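Local coordinates for protein multicopper oxidase type 1 (Nitrosomonas europaea, PDB 3G5W) that probably works as a copper-dependent oxidase of the laccase type, a two-domain blue multicopper protein that holds mononuclear and oxygen-bridged copper centres, at residues A[132-145]-A[186-200]. Numbering follows the deposited sequence.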
ATOM      1  N   GLU A 132     -15.307 -22.024  -3.587  1.00 23.72           N
ATOM      2  CA  GLU A 132     -14.831 -22.623  -2.333  1.00 23.65           C
ATOM      3  C   GLU A 132     -14.890 -24.153  -2.346  1.00 23.54           C
ATOM      4  O   GLU A 132     -14.047 -24.823  -1.745  1.00 23.24           O
ATOM      5  CB  GLU A 132     -15.626 -22.094  -1.137  1.00 23.58           C
ATOM      6  CG  GLU A 132     -15.668 -20.574  -1.009  1.00 24.05           C
ATOM      7  CD  GLU A 132     -16.385 -20.121   0.262  1.00 24.22           C
ATOM      8  OE1 GLU A 132     -17.552 -19.663   0.166  1.00 24.08           O
ATOM      9  OE2 GLU A 132     -15.787 -20.245   1.361  1.00 24.07           O
ATOM     10  N   LYS A 133     -15.887 -24.704  -3.033  1.00 23.35           N
ATOM     11  CA  LYS A 133     -16.062 -26.158  -3.100  1.00 23.48           C
ATOM     12  C   LYS A 133     -15.005 -26.847  -3.971  1.00 23.00           C
ATOM     13  O   LYS A 133     -14.755 -28.048  -3.812  1.00 23.04           O
ATOM     14  CB  LYS A 133     -17.483 -26.515  -3.560  1.00 23.62           C
ATOM     15  CG  LYS A 133     -18.566 -26.007  -2.619  1.00 25.04           C
ATOM     16  CD  LYS A 133     -19.956 -26.259  -3.179  1.00 28.51           C
ATOM     17  CE  LYS A 133     -20.645 -27.403  -2.461  1.00 31.73           C
ATOM     18  NZ  LYS A 133     -21.333 -26.927  -1.214  1.00 34.22           N
ATOM     19  N   THR A 134     -14.373 -26.089  -4.869  1.00 22.15           N
ATOM     20  CA  THR A 134     -13.289 -26.623  -5.706  1.00 21.72           C
ATOM     21  C   THR A 134     -11.967 -26.806  -4.940  1.00 20.99           C
ATOM     22  O   THR A 134     -11.081 -27.538  -5.384  1.00 20.61           O
ATOM     23  CB  THR A 134     -13.022 -25.740  -6.955  1.00 22.07           C
ATOM     24  OG1 THR A 134     -12.406 -24.503  -6.565  1.00 22.83           O
ATOM     25  CG2 THR A 134     -14.314 -25.447  -7.710  1.00 22.04           C
ATOM     26  N   VAL A 135     -11.844 -26.136  -3.797  1.00 20.16           N
ATOM     27  CA  VAL A 135     -10.610 -26.140  -3.009  1.00 19.31           C
ATOM     28  C   VAL A 135     -10.332 -27.524  -2.429  1.00 19.64           C
ATOM     29  O   VAL A 135     -11.204 -28.124  -1.787  1.00 19.10           O
ATOM     30  CB  VAL A 135     -10.680 -25.110  -1.855  1.00 19.35           C
ATOM     31  CG1 VAL A 135      -9.454 -25.225  -0.941  1.00 18.65           C
ATOM     32  CG2 VAL A 135     -10.809 -23.693  -2.413  1.00 18.48           C
ATOM     33  N   THR A 136      -9.117 -28.020  -2.648  1.00 19.75           N
ATOM     34  CA  THR A 136      -8.713 -29.328  -2.107  1.00 20.77           C
ATOM     35  C   THR A 136      -7.815 -29.223  -0.867  1.00 21.03           C
ATOM     36  O   THR A 136      -7.749 -30.167  -0.067  1.00 21.14           O
ATOM     37  CB  THR A 136      -7.984 -30.177  -3.161  1.00 20.71           C
ATOM     38  OG1 THR A 136      -6.795 -29.498  -3.579  1.00 21.87           O
ATOM     39  CG2 THR A 136      -8.871 -30.425  -4.367  1.00 21.25           C
ATOM     40  N   LYS A 137      -7.100 -28.103  -0.736  1.00 21.05           N
ATOM     41  CA  LYS A 137      -6.194 -27.864   0.408  1.00 21.96           C
ATOM     42  C   LYS A 137      -6.247 -26.389   0.857  1.00 21.34           C
ATOM     43  O   LYS A 137      -6.237 -25.480   0.037  1.00 21.12           O
ATOM     44  CB  LYS A 137      -4.744 -28.232   0.073  1.00 22.21           C
ATOM     45  CG  LYS A 137      -4.492 -29.629  -0.498  1.00 23.32           C
ATOM     46  CD  LYS A 137      -2.989 -29.933  -0.596  1.00 23.84           C
ATOM     47  CE  LYS A 137      -2.444 -30.468   0.733  1.00 27.16           C
ATOM     48  NZ  LYS A 137      -1.055 -31.030   0.633  1.00 29.08           N
ATOM     49  N   ASP A 138      -6.263 -26.172   2.170  1.00 20.88           N
ATOM     50  CA  ASP A 138      -6.506 -24.856   2.745  1.00 20.28           C
ATOM     51  C   ASP A 138      -5.316 -24.495   3.649  1.00 19.58           C
ATOM     52  O   ASP A 138      -4.934 -25.289   4.504  1.00 18.82           O
ATOM     53  CB  ASP A 138      -7.807 -24.923   3.550  1.00 21.19           C
ATOM     54  CG  ASP A 138      -8.547 -23.598   3.617  1.00 22.51           C
ATOM     55  OD1 ASP A 138      -7.923 -22.535   3.441  1.00 25.83           O
ATOM     56  OD2 ASP A 138      -9.772 -23.621   3.868  1.00 23.71           O
ATOM     57  N   TYR A 139      -4.745 -23.310   3.441  1.00 18.81           N
ATOM     58  CA  TYR A 139      -3.518 -22.859   4.120  1.00 19.06           C
ATOM     59  C   TYR A 139      -3.679 -21.473   4.758  1.00 18.93           C
ATOM     60  O   TYR A 139      -4.230 -20.567   4.137  1.00 19.09           O
ATOM     61  CB  TYR A 139      -2.357 -22.781   3.118  1.00 19.21           C
ATOM     62  CG  TYR A 139      -1.902 -24.116   2.585  1.00 19.58           C
ATOM     63  CD1 TYR A 139      -0.757 -24.728   3.085  1.00 19.98           C
ATOM     64  CD2 TYR A 139      -2.622 -24.769   1.579  1.00 20.95           C
ATOM     65  CE1 TYR A 139      -0.333 -25.965   2.603  1.00 20.78           C
ATOM     66  CE2 TYR A 139      -2.208 -26.002   1.087  1.00 20.28           C
ATOM     67  CZ  TYR A 139      -1.077 -26.599   1.607  1.00 20.69           C
ATOM     68  OH  TYR A 139      -0.667 -27.818   1.119  1.00 20.23           O
ATOM     69  N   ILE A 140      -3.157 -21.310   5.972  1.00 18.21           N
ATOM     70  CA  ILE A 140      -3.187 -20.021   6.664  1.00 17.83           C
ATOM     71  C   ILE A 140      -1.761 -19.479   6.708  1.00 17.85           C
ATOM     72  O   ILE A 140      -0.859 -20.165   7.197  1.00 18.19           O
ATOM     73  CB  ILE A 140      -3.755 -20.159   8.105  1.00 17.84           C
ATOM     74  CG1 ILE A 140      -5.224 -20.605   8.056  1.00 18.51           C
ATOM     75  CG2 ILE A 140      -3.592 -18.841   8.893  1.00 17.84           C
ATOM     76  CD1 ILE A 140      -5.784 -21.070   9.384  1.00 17.50           C
ATOM     77  N   LEU A 141      -1.556 -18.284   6.150  1.00 17.55           N
ATOM     78  CA  LEU A 141      -0.253 -17.604   6.221  1.00 17.74           C
ATOM     79  C   LEU A 141      -0.403 -16.247   6.906  1.00 17.34           C
ATOM     80  O   LEU A 141      -0.952 -15.300   6.325  1.00 17.20           O
ATOM     81  CB  LEU A 141       0.388 -17.387   4.839  1.00 18.01           C
ATOM     82  CG  LEU A 141       0.386 -18.280   3.584  1.00 19.64           C
ATOM     83  CD1 LEU A 141       1.777 -18.255   2.944  1.00 21.08           C
ATOM     84  CD2 LEU A 141      -0.104 -19.704   3.753  1.00 18.58           C
ATOM     85  N   MET A 142       0.102 -16.159   8.133  1.00 17.01           N
ATOM     86  CA  MET A 142       0.062 -14.915   8.898  1.00 17.35           C
ATOM     87  C   MET A 142       1.402 -14.195   8.787  1.00 16.88           C
ATOM     88  O   MET A 142       2.440 -14.751   9.138  1.00 16.40           O
ATOM     89  CB  MET A 142      -0.300 -15.197  10.363  1.00 16.82           C
ATOM     90  CG  MET A 142      -1.621 -15.980  10.510  1.00 17.35           C
ATOM     91  SD  MET A 142      -2.254 -16.103  12.196  1.00 18.51           S
ATOM     92  CE  MET A 142      -2.917 -14.453  12.412  1.00 16.71           C
ATOM     93  N   LEU A 143       1.363 -12.963   8.289  1.00 16.77           N
ATOM     94  CA  LEU A 143       2.573 -12.212   7.958  1.00 16.93           C
ATOM     95  C   LEU A 143       2.891 -11.207   9.050  1.00 17.19           C
ATOM     96  O   LEU A 143       2.028 -10.414   9.431  1.00 16.57           O
ATOM     97  CB  LEU A 143       2.385 -11.480   6.620  1.00 16.77           C
ATOM     98  CG  LEU A 143       1.817 -12.329   5.473  1.00 16.89           C
ATOM     99  CD1 LEU A 143       1.442 -11.460   4.273  1.00 17.14           C
ATOM    100  CD2 LEU A 143       2.802 -13.436   5.076  1.00 15.79           C
ATOM    101  N   SER A 144       4.132 -11.233   9.532  1.00 17.72           N
ATOM    102  CA  SER A 144       4.556 -10.384  10.646  1.00 18.20           C
ATOM    103  C   SER A 144       5.920  -9.760  10.407  1.00 17.94           C
ATOM    104  O   SER A 144       6.756 -10.338   9.709  1.00 17.82           O
ATOM    105  CB  SER A 144       4.614 -11.188  11.944  1.00 18.37           C
ATOM    106  OG  SER A 144       3.318 -11.552  12.368  1.00 20.80           O
ATOM    107  N   ASP A 145       6.128  -8.591  11.014  1.00 17.69           N
ATOM    108  CA  ASP A 145       7.383  -7.837  10.915  1.00 17.94           C
ATOM    109  C   ASP A 145       7.917  -7.571  12.329  1.00 18.07           C
ATOM    110  O   ASP A 145       7.162  -7.148  13.210  1.00 18.07           O
ATOM    111  CB  ASP A 145       7.127  -6.526  10.170  1.00 18.03           C
ATOM    112  CG  ASP A 145       6.231  -6.724   8.953  1.00 18.66           C
ATOM    113  OD1 ASP A 145       6.704  -7.315   7.970  1.00 18.67           O
ATOM    114  OD2 ASP A 145       5.052  -6.313   8.987  1.00 19.93           O
ATOM    115  N   ASP A 186      -4.724 -30.312  -7.843  1.00 22.10           N
ATOM    116  CA  ASP A 186      -5.060 -29.677  -6.564  1.00 21.84           C
ATOM    117  C   ASP A 186      -5.518 -28.246  -6.804  1.00 21.03           C
ATOM    118  O   ASP A 186      -5.161 -27.624  -7.810  1.00 20.88           O
ATOM    119  CB  ASP A 186      -3.850 -29.638  -5.619  1.00 21.89           C
ATOM    120  CG  ASP A 186      -3.797 -30.815  -4.650  1.00 23.51           C
ATOM    121  OD1 ASP A 186      -4.852 -31.291  -4.167  1.00 26.47           O
ATOM    122  OD2 ASP A 186      -2.673 -31.244  -4.337  1.00 23.91           O
ATOM    123  N   VAL A 187      -6.330 -27.738  -5.887  1.00 20.24           N
ATOM    124  CA  VAL A 187      -6.722 -26.338  -5.887  1.00 19.87           C
ATOM    125  C   VAL A 187      -6.493 -25.864  -4.468  1.00 19.43           C
ATOM    126  O   VAL A 187      -7.110 -26.376  -3.534  1.00 19.38           O
ATOM    127  CB  VAL A 187      -8.207 -26.153  -6.272  1.00 19.84           C
ATOM    128  CG1 VAL A 187      -8.645 -24.687  -6.082  1.00 20.20           C
ATOM    129  CG2 VAL A 187      -8.448 -26.614  -7.707  1.00 19.75           C
ATOM    130  N   ILE A 188      -5.580 -24.917  -4.294  1.00 19.20           N
ATOM    131  CA  ILE A 188      -5.261 -24.459  -2.940  1.00 18.84           C
ATOM    132  C   ILE A 188      -5.828 -23.075  -2.647  1.00 18.52           C
ATOM    133  O   ILE A 188      -5.968 -22.235  -3.537  1.00 18.70           O
ATOM    134  CB  ILE A 188      -3.741 -24.556  -2.590  1.00 19.22           C
ATOM    135  CG1 ILE A 188      -2.911 -23.521  -3.361  1.00 18.77           C
ATOM    136  CG2 ILE A 188      -3.222 -25.990  -2.817  1.00 19.06           C
ATOM    137  CD1 ILE A 188      -1.406 -23.580  -3.074  1.00 19.55           C
ATOM    138  N   ARG A 189      -6.168 -22.873  -1.383  1.00 17.95           N
ATOM    139  CA  ARG A 189      -6.655 -21.605  -0.893  1.00 17.53           C
ATOM    140  C   ARG A 189      -5.622 -21.108   0.106  1.00 17.21           C
ATOM    141  O   ARG A 189      -5.397 -21.749   1.127  1.00 17.67           O
ATOM    142  CB  ARG A 189      -8.004 -21.819  -0.222  1.00 17.34           C
ATOM    143  CG  ARG A 189      -8.673 -20.574   0.329  1.00 17.57           C
ATOM    144  CD  ARG A 189     -10.044 -20.947   0.895  1.00 17.81           C
ATOM    145  NE  ARG A 189     -10.764 -19.778   1.390  1.00 17.65           N
ATOM    146  CZ  ARG A 189     -12.088 -19.708   1.529  1.00 18.71           C
ATOM    147  NH1 ARG A 189     -12.649 -18.594   1.982  1.00 18.90           N
ATOM    148  NH2 ARG A 189     -12.856 -20.745   1.205  1.00 18.45           N
ATOM    149  N   LEU A 190      -4.965 -19.997  -0.219  1.00 16.87           N
ATOM    150  CA  LEU A 190      -4.054 -19.345   0.709  1.00 16.64           C
ATOM    151  C   LEU A 190      -4.770 -18.209   1.425  1.00 16.75           C
ATOM    152  O   LEU A 190      -5.181 -17.220   0.806  1.00 16.50           O
ATOM    153  CB  LEU A 190      -2.811 -18.809  -0.007  1.00 17.11           C
ATOM    154  CG  LEU A 190      -2.045 -19.713  -0.977  1.00 17.50           C
ATOM    155  CD1 LEU A 190      -0.910 -18.917  -1.629  1.00 19.67           C
ATOM    156  CD2 LEU A 190      -1.515 -20.967  -0.291  1.00 19.11           C
ATOM    157  N   ARG A 191      -4.920 -18.356   2.734  1.00 16.51           N
ATOM    158  CA  ARG A 191      -5.573 -17.332   3.540  1.00 16.69           C
ATOM    159  C   ARG A 191      -4.487 -16.416   4.114  1.00 16.52           C
ATOM    160  O   ARG A 191      -3.822 -16.760   5.095  1.00 16.53           O
ATOM    161  CB  ARG A 191      -6.425 -17.983   4.634  1.00 16.78           C
ATOM    162  CG  ARG A 191      -7.493 -18.958   4.099  1.00 17.37           C
ATOM    163  CD  ARG A 191      -8.271 -19.609   5.242  1.00 17.88           C
ATOM    164  NE  ARG A 191      -9.305 -20.543   4.780  1.00 18.37           N
ATOM    165  CZ  ARG A 191     -10.615 -20.318   4.842  1.00 18.96           C
ATOM    166  NH1 ARG A 191     -11.089 -19.175   5.332  1.00 17.95           N
ATOM    167  NH2 ARG A 191     -11.463 -21.251   4.416  1.00 20.03           N
ATOM    168  N   LEU A 192      -4.282 -15.270   3.463  1.00 16.04           N
ATOM    169  CA  LEU A 192      -3.222 -14.341   3.845  1.00 16.00           C
ATOM    170  C   LEU A 192      -3.763 -13.368   4.877  1.00 16.13           C
ATOM    171  O   LEU A 192      -4.805 -12.752   4.665  1.00 16.46           O
ATOM    172  CB  LEU A 192      -2.705 -13.562   2.621  1.00 15.82           C
ATOM    173  CG  LEU A 192      -2.289 -14.335   1.360  1.00 16.23           C
ATOM    174  CD1 LEU A 192      -1.830 -13.366   0.271  1.00 16.30           C
ATOM    175  CD2 LEU A 192      -1.208 -15.373   1.664  1.00 15.43           C
ATOM    176  N   ILE A 193      -3.056 -13.237   5.997  1.00 16.10           N
ATOM    177  CA  ILE A 193      -3.467 -12.333   7.068  1.00 16.16           C
ATOM    178  C   ILE A 193      -2.341 -11.342   7.351  1.00 16.73           C
ATOM    179  O   ILE A 193      -1.213 -11.740   7.628  1.00 16.54           O
ATOM    180  CB  ILE A 193      -3.891 -13.101   8.360  1.00 16.03           C
ATOM    181  CG1 ILE A 193      -4.953 -14.173   8.027  1.00 15.74           C
ATOM    182  CG2 ILE A 193      -4.418 -12.112   9.417  1.00 14.82           C
ATOM    183  CD1 ILE A 193      -5.298 -15.137   9.172  1.00 16.87           C
ATOM    184  N   GLY A 194      -2.657 -10.053   7.234  1.00 17.26           N
ATOM    185  CA  GLY A 194      -1.692  -8.986   7.485  1.00 17.66           C
ATOM    186  C   GLY A 194      -1.612  -8.683   8.970  1.00 18.12           C
ATOM    187  O   GLY A 194      -2.226  -7.735   9.457  1.00 17.98           O
ATOM    188  N   ALA A 195      -0.860  -9.508   9.687  1.00 18.60           N
ATOM    189  CA  ALA A 195      -0.732  -9.376  11.135  1.00 19.62           C
ATOM    190  C   ALA A 195       0.305  -8.322  11.517  1.00 20.49           C
ATOM    191  O   ALA A 195       0.355  -7.880  12.673  1.00 21.82           O
ATOM    192  CB  ALA A 195      -0.391 -10.732  11.761  1.00 19.08           C
ATOM    193  N   GLY A 196       1.098  -7.893  10.536  1.00 20.89           N
ATOM    194  CA  GLY A 196       2.236  -7.014  10.777  1.00 21.42           C
ATOM    195  C   GLY A 196       1.984  -5.535  10.597  1.00 21.80           C
ATOM    196  O   GLY A 196       0.854  -5.103  10.349  1.00 22.26           O
ATOM    197  N   ASP A 197       3.061  -4.763  10.713  1.00 21.77           N
ATOM    198  CA  ASP A 197       3.015  -3.303  10.641  1.00 21.78           C
ATOM    199  C   ASP A 197       3.191  -2.785   9.215  1.00 21.00           C
ATOM    200  O   ASP A 197       2.839  -1.641   8.916  1.00 20.56           O
ATOM    201  CB  ASP A 197       4.114  -2.715  11.548  1.00 22.51           C
ATOM    202  CG  ASP A 197       3.940  -1.236  11.784  1.00 24.82           C
ATOM    203  OD1 ASP A 197       3.071  -0.863  12.596  1.00 28.13           O
ATOM    204  OD2 ASP A 197       4.671  -0.440  11.151  1.00 29.38           O
ATOM    205  N   HIS A 198       3.742  -3.634   8.347  1.00 20.21           N
ATOM    206  CA  HIS A 198       4.093  -3.262   6.982  1.00 19.69           C
ATOM    207  C   HIS A 198       3.097  -3.831   5.976  1.00 19.06           C
ATOM    208  O   HIS A 198       2.421  -4.835   6.243  1.00 18.36           O
ATOM    209  CB  HIS A 198       5.479  -3.801   6.613  1.00 20.12           C
ATOM    210  CG  HIS A 198       6.615  -3.137   7.330  1.00 21.93           C
ATOM    211  ND1 HIS A 198       7.926  -3.277   6.924  1.00 24.67           N
ATOM    212  CD2 HIS A 198       6.645  -2.335   8.420  1.00 23.68           C
ATOM    213  CE1 HIS A 198       8.713  -2.591   7.735  1.00 24.55           C
ATOM    214  NE2 HIS A 198       7.961  -2.009   8.650  1.00 23.31           N
ATOM    215  N   VAL A 199       3.028  -3.178   4.821  1.00 18.18           N
ATOM    216  CA  VAL A 199       2.380  -3.738   3.640  1.00 17.65           C
ATOM    217  C   VAL A 199       3.278  -4.861   3.089  1.00 17.16           C
ATOM    218  O   VAL A 199       4.506  -4.746   3.096  1.00 16.68           O
ATOM    219  CB  VAL A 199       2.167  -2.638   2.560  1.00 18.10           C
ATOM    220  CG1 VAL A 199       1.407  -3.193   1.384  1.00 18.83           C
ATOM    221  CG2 VAL A 199       1.417  -1.445   3.146  1.00 17.84           C
ATOM    222  N   HIS A 200       2.667  -5.953   2.645  1.00 16.52           N
ATOM    223  CA  HIS A 200       3.395  -7.047   2.018  1.00 16.31           C
ATOM    224  C   HIS A 200       2.852  -7.226   0.612  1.00 16.12           C
ATOM    225  O   HIS A 200       1.672  -6.975   0.376  1.00 16.40           O
ATOM    226  CB  HIS A 200       3.228  -8.342   2.825  1.00 16.21           C
ATOM    227  CG  HIS A 200       3.611  -8.198   4.263  1.00 16.64           C
ATOM    228  ND1 HIS A 200       4.921  -8.251   4.690  1.00 18.20           N
ATOM    229  CD2 HIS A 200       2.864  -7.963   5.365  1.00 16.43           C
ATOM    230  CE1 HIS A 200       4.962  -8.060   5.997  1.00 16.84           C
ATOM    231  NE2 HIS A 200       3.727  -7.882   6.431  1.00 18.65           N
TER
HETATM  232  O   HOH W   1     -15.349 -18.422   3.327  1.00 22.87           O
HETATM  233  O   HOH W   2     -12.427 -23.323   0.548  1.00 38.31           O
HETATM  234  O   HOH W   3       2.687  -9.246  13.922  1.00 42.14           O
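Asp-138 and Glu-132 of 132-145 hold, through Arg-191 and Arg-189 respectively, two guanidinium groups that lie face to face. Arg-191 NH2 sits 3.3 Å above the plane of the Arg-189 group, over its centre. The nearby carboxylates probably offset the positive charge of the pair. Arg-191 grips Asp-138 side-on: NE reaches OD1 at 2.8 Å and NH2 reaches the syn lone pair of OD2 at 3.0 Å, the two planar groups only 29° apart. With chi1 at -151°, CG roughly trans to N, the carboxylate of Asp-138 swings close to Arg-191. A leucine in place of Arg-191 would probably leave the Asp-138 carboxylate without its paired charge and uncover one face of the Arg-189 guanidinium. Arg-189, extended from CG to NE, meets Glu-132 OE2 through NH2 in a nearly straight bond (170°), while its NH1 pairs with Asp-237 and Glu-132 OE1 accepts from Leu-129 N. Beneath these charges, strands 137-145 and 187-194 run parallel, their axes 4.7 Å apart at closest approach, as adjacent strands between 166-169 and 235-241 in a mixed sheet of the second cupredoxin-like domain. On the face opposite the arginines, Leu-141 CG packs on Leu-192 CD2 at 3.8 Å. Where the pairing starts, Thr-136 OG1 accepts from Val-187 N and donates to Asp-186 OD1 at 2.7 Å. At the far end, Leu-143 CB lies over one face of the His-200 ring, 4.0 Å from its centroid, and Asp-145 OD2 accepts from His-198 N.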